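Local coordinates for IroE protein (Escherichia coli, PDB 2GZS) that hydrolyses the trilactone of enterobactin and its C-glucosylated derivatives, preferring the iron-free siderophores and tending to cut once to give linear trimers, at the diisopropyl phosphonate site. Residues are numbered along the deposited sequence; one frame, centred on the assembly and turned at random.

The diisopropyl phosphonate site. Residues 90, 148-150, 175-176, 247. With DFP (diisopropyl phosphonate), chain B.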
ATOM      1  N   ARG A  90      -5.755   1.973 -12.588  1.00  9.45           N
ATOM      2  CA  ARG A  90      -4.617   1.696 -11.746  1.00  9.67           C
ATOM      3  C   ARG A  90      -3.269   1.695 -12.494  1.00  8.83           C
ATOM      4  O   ARG A  90      -2.239   2.043 -11.959  1.00 10.72           O
ATOM      5  CB  ARG A  90      -4.867   0.364 -11.004  1.00 11.78           C
ATOM      6  CG  ARG A  90      -4.651  -0.854 -11.894  1.00 10.41           C
ATOM      7  CD  ARG A  90      -5.210  -2.108 -11.193  1.00  9.51           C
ATOM      8  NE  ARG A  90      -4.270  -2.548 -10.183  1.00  9.47           N
ATOM      9  CZ  ARG A  90      -3.135  -3.202 -10.264  1.00 10.90           C
ATOM     10  NH1 ARG A  90      -2.797  -3.518 -11.560  1.00 11.16           N
ATOM     11  NH2 ARG A  90      -2.377  -3.541  -9.255  1.00  9.76           N
ATOM     12  N   HIS A 148       0.205  -3.908  -4.339  1.00  7.11           N
ATOM     13  CA  HIS A 148       0.726  -5.112  -5.001  1.00 10.19           C
ATOM     14  C   HIS A 148       0.835  -4.893  -6.517  1.00  7.38           C
ATOM     15  O   HIS A 148      -0.040  -4.336  -7.117  1.00  8.72           O
ATOM     16  CB  HIS A 148      -0.272  -6.276  -4.722  1.00  9.75           C
ATOM     17  CG  HIS A 148       0.033  -7.576  -5.426  1.00 12.82           C
ATOM     18  ND1 HIS A 148      -0.554  -7.885  -6.639  1.00 12.56           N
ATOM     19  CD2 HIS A 148       0.843  -8.596  -5.074  1.00 14.63           C
ATOM     20  CE1 HIS A 148      -0.093  -9.084  -6.982  1.00 11.77           C
ATOM     21  NE2 HIS A 148       0.749  -9.564  -6.096  1.00 13.46           N
ATOM     22  N   SER A 149       1.956  -5.440  -7.008  1.00  9.43           N
ATOM     23  CA  SER A 149       2.162  -5.453  -8.499  1.00 10.80           C
ATOM     24  C   SER A 149       2.342  -4.006  -8.960  1.00  9.73           C
ATOM     25  O   SER A 149       3.292  -3.406  -8.443  1.00 10.24           O
ATOM     26  CB  SER A 149       1.056  -6.267  -9.169  1.00 10.73           C
ATOM     27  OG  SER A 149       1.505  -6.469 -10.582  1.00 11.56           O
ATOM     28  N   TYR A 150       1.498  -3.436  -9.838  1.00  8.23           N
ATOM     29  CA  TYR A 150       1.663  -1.992 -10.045  1.00  9.38           C
ATOM     30  C   TYR A 150       1.558  -1.235  -8.722  1.00  9.72           C
ATOM     31  O   TYR A 150       2.248  -0.231  -8.541  1.00  8.80           O
ATOM     32  CB  TYR A 150       0.620  -1.471 -11.027  1.00 10.08           C
ATOM     33  CG  TYR A 150       0.836  -1.697 -12.529  1.00  9.67           C
ATOM     34  CD1 TYR A 150       2.147  -1.738 -13.002  1.00 11.14           C
ATOM     35  CD2 TYR A 150      -0.244  -1.831 -13.356  1.00 11.59           C
ATOM     36  CE1 TYR A 150       2.313  -1.942 -14.369  1.00 15.96           C
ATOM     37  CE2 TYR A 150      -0.079  -2.017 -14.737  1.00 12.54           C
ATOM     38  CZ  TYR A 150       1.219  -2.069 -15.172  1.00 15.71           C
ATOM     39  OH  TYR A 150       1.443  -2.235 -16.530  1.00 18.57           O
ATOM     40  N   LEU A 175       7.126  -7.784 -10.615  1.00  9.26           N
ATOM     41  CA  LEU A 175       6.263  -8.028 -11.770  1.00 10.18           C
ATOM     42  C   LEU A 175       6.286  -6.860 -12.785  1.00 15.77           C
ATOM     43  O   LEU A 175       5.781  -7.045 -13.916  1.00 15.62           O
ATOM     44  CB  LEU A 175       4.817  -8.295 -11.315  1.00 13.52           C
ATOM     45  CG  LEU A 175       4.693  -9.480 -10.348  1.00 11.25           C
ATOM     46  CD1 LEU A 175       3.236  -9.622  -9.923  1.00 13.78           C
ATOM     47  CD2 LEU A 175       5.235 -10.736 -11.058  1.00 16.08           C
ATOM     48  N   GLY A 176       6.785  -5.709 -12.336  1.00 13.95           N
ATOM     49  CA  GLY A 176       6.727  -4.463 -13.176  1.00 16.96           C
ATOM     50  C   GLY A 176       7.933  -4.293 -14.081  1.00 15.67           C
ATOM     51  O   GLY A 176       9.060  -4.690 -13.832  1.00 17.90           O
ATOM     52  N   HIS A 247      -0.510 -15.475  -7.996  1.00 13.34           N
ATOM     53  CA  HIS A 247      -0.880 -14.065  -7.841  1.00 13.38           C
ATOM     54  C   HIS A 247      -1.978 -13.846  -6.805  1.00 11.43           C
ATOM     55  O   HIS A 247      -1.814 -12.912  -6.048  1.00 14.58           O
ATOM     56  CB  HIS A 247      -1.452 -13.508  -9.172  1.00 15.06           C
ATOM     57  CG  HIS A 247      -0.351 -13.422 -10.195  1.00 17.25           C
ATOM     58  ND1 HIS A 247       0.857 -12.863  -9.899  1.00 20.85           N
ATOM     59  CD2 HIS A 247      -0.318 -13.844 -11.493  1.00 15.51           C
ATOM     60  CE1 HIS A 247       1.632 -12.930 -10.991  1.00 29.01           C
ATOM     61  NE2 HIS A 247       0.922 -13.520 -11.947  1.00 20.80           N
TER
HETATM   62  C1  DFP B1189      -0.174  -8.920 -11.682  1.00 23.69           C
HETATM   63  C2  DFP B1189      -0.657  -9.317 -13.079  1.00 27.12           C
HETATM   64  C3  DFP B1189      -0.864  -9.708 -10.578  1.00 29.44           C
HETATM   65  C1' DFP B1189       1.800  -5.382 -13.687  1.00 18.54           C
HETATM   66  C2' DFP B1189       3.184  -5.239 -13.123  1.00 26.22           C
HETATM   67  C3' DFP B1189       1.941  -5.901 -15.158  1.00 29.73           C
HETATM   68  P   DFP B1189       0.375  -6.280 -11.626  1.00 13.37           P
HETATM   69  O1P DFP B1189      -0.573  -7.519 -11.546  1.00 17.13           O
HETATM   70  O2P DFP B1189       1.124  -6.413 -13.010  1.00 14.24           O
HETATM   71  O3P DFP B1189      -0.362  -4.958 -11.486  1.00 12.17           O
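A diisopropyl phosphonate group, the adduct left by the serine-directed inhibitor, is joined to the catalytic nucleophile Ser149, whose OG lies 1.6 Å from the phosphorus P. Ser149 forms the floor: its OG is anti to the backbone N (chi1 -168°) and points up into the cleft from a strained turn (phi 67°, psi -119°), the nucleophile elbow of the GHSYG motif. One wall is polar. There O3P, the non-ester oxygen, accepts a nearly straight hydrogen bond from the backbone N of Tyr150 (2.9 Å). Arg90 NH1 donates another at 2.8 Å, its guanidinium meeting O3P edge-on, in plane. An amide at a helix start and a long cationic side chain suit an oxyanion hole, and probably stabilise negative charge on the tetrahedral intermediate. The Tyr150 ring continues this wall as a flat aromatic panel: C1' of one isopropyl arm sits over its centre, 3.6 Å from the centroid. At right angles to that ring, Gly176 CA touches methyl C2' at 3.6 Å, with no side chain, which probably helps the arm lie close. The other arm rests in a corner of carbon surfaces. Leu175, branched and aliphatic, supplies a non-polar side wall, CD1 3.9 Å from C1; His148 brings ring carbon CE1 to C3 (3.7 Å) from the floor side. The face of His247, the base of the catalytic dyad, closes this end, packing on C3 and not bonding to Ser149 OG here. None of these residues forms a lid; about a third of the ligand surface stays uncovered, probably on the side away from Ser149. In this esterase D-family alpha/beta hydrolase, the site sits where strand 143-148 turns into helix 150-161, with His247 beginning helix 247-262.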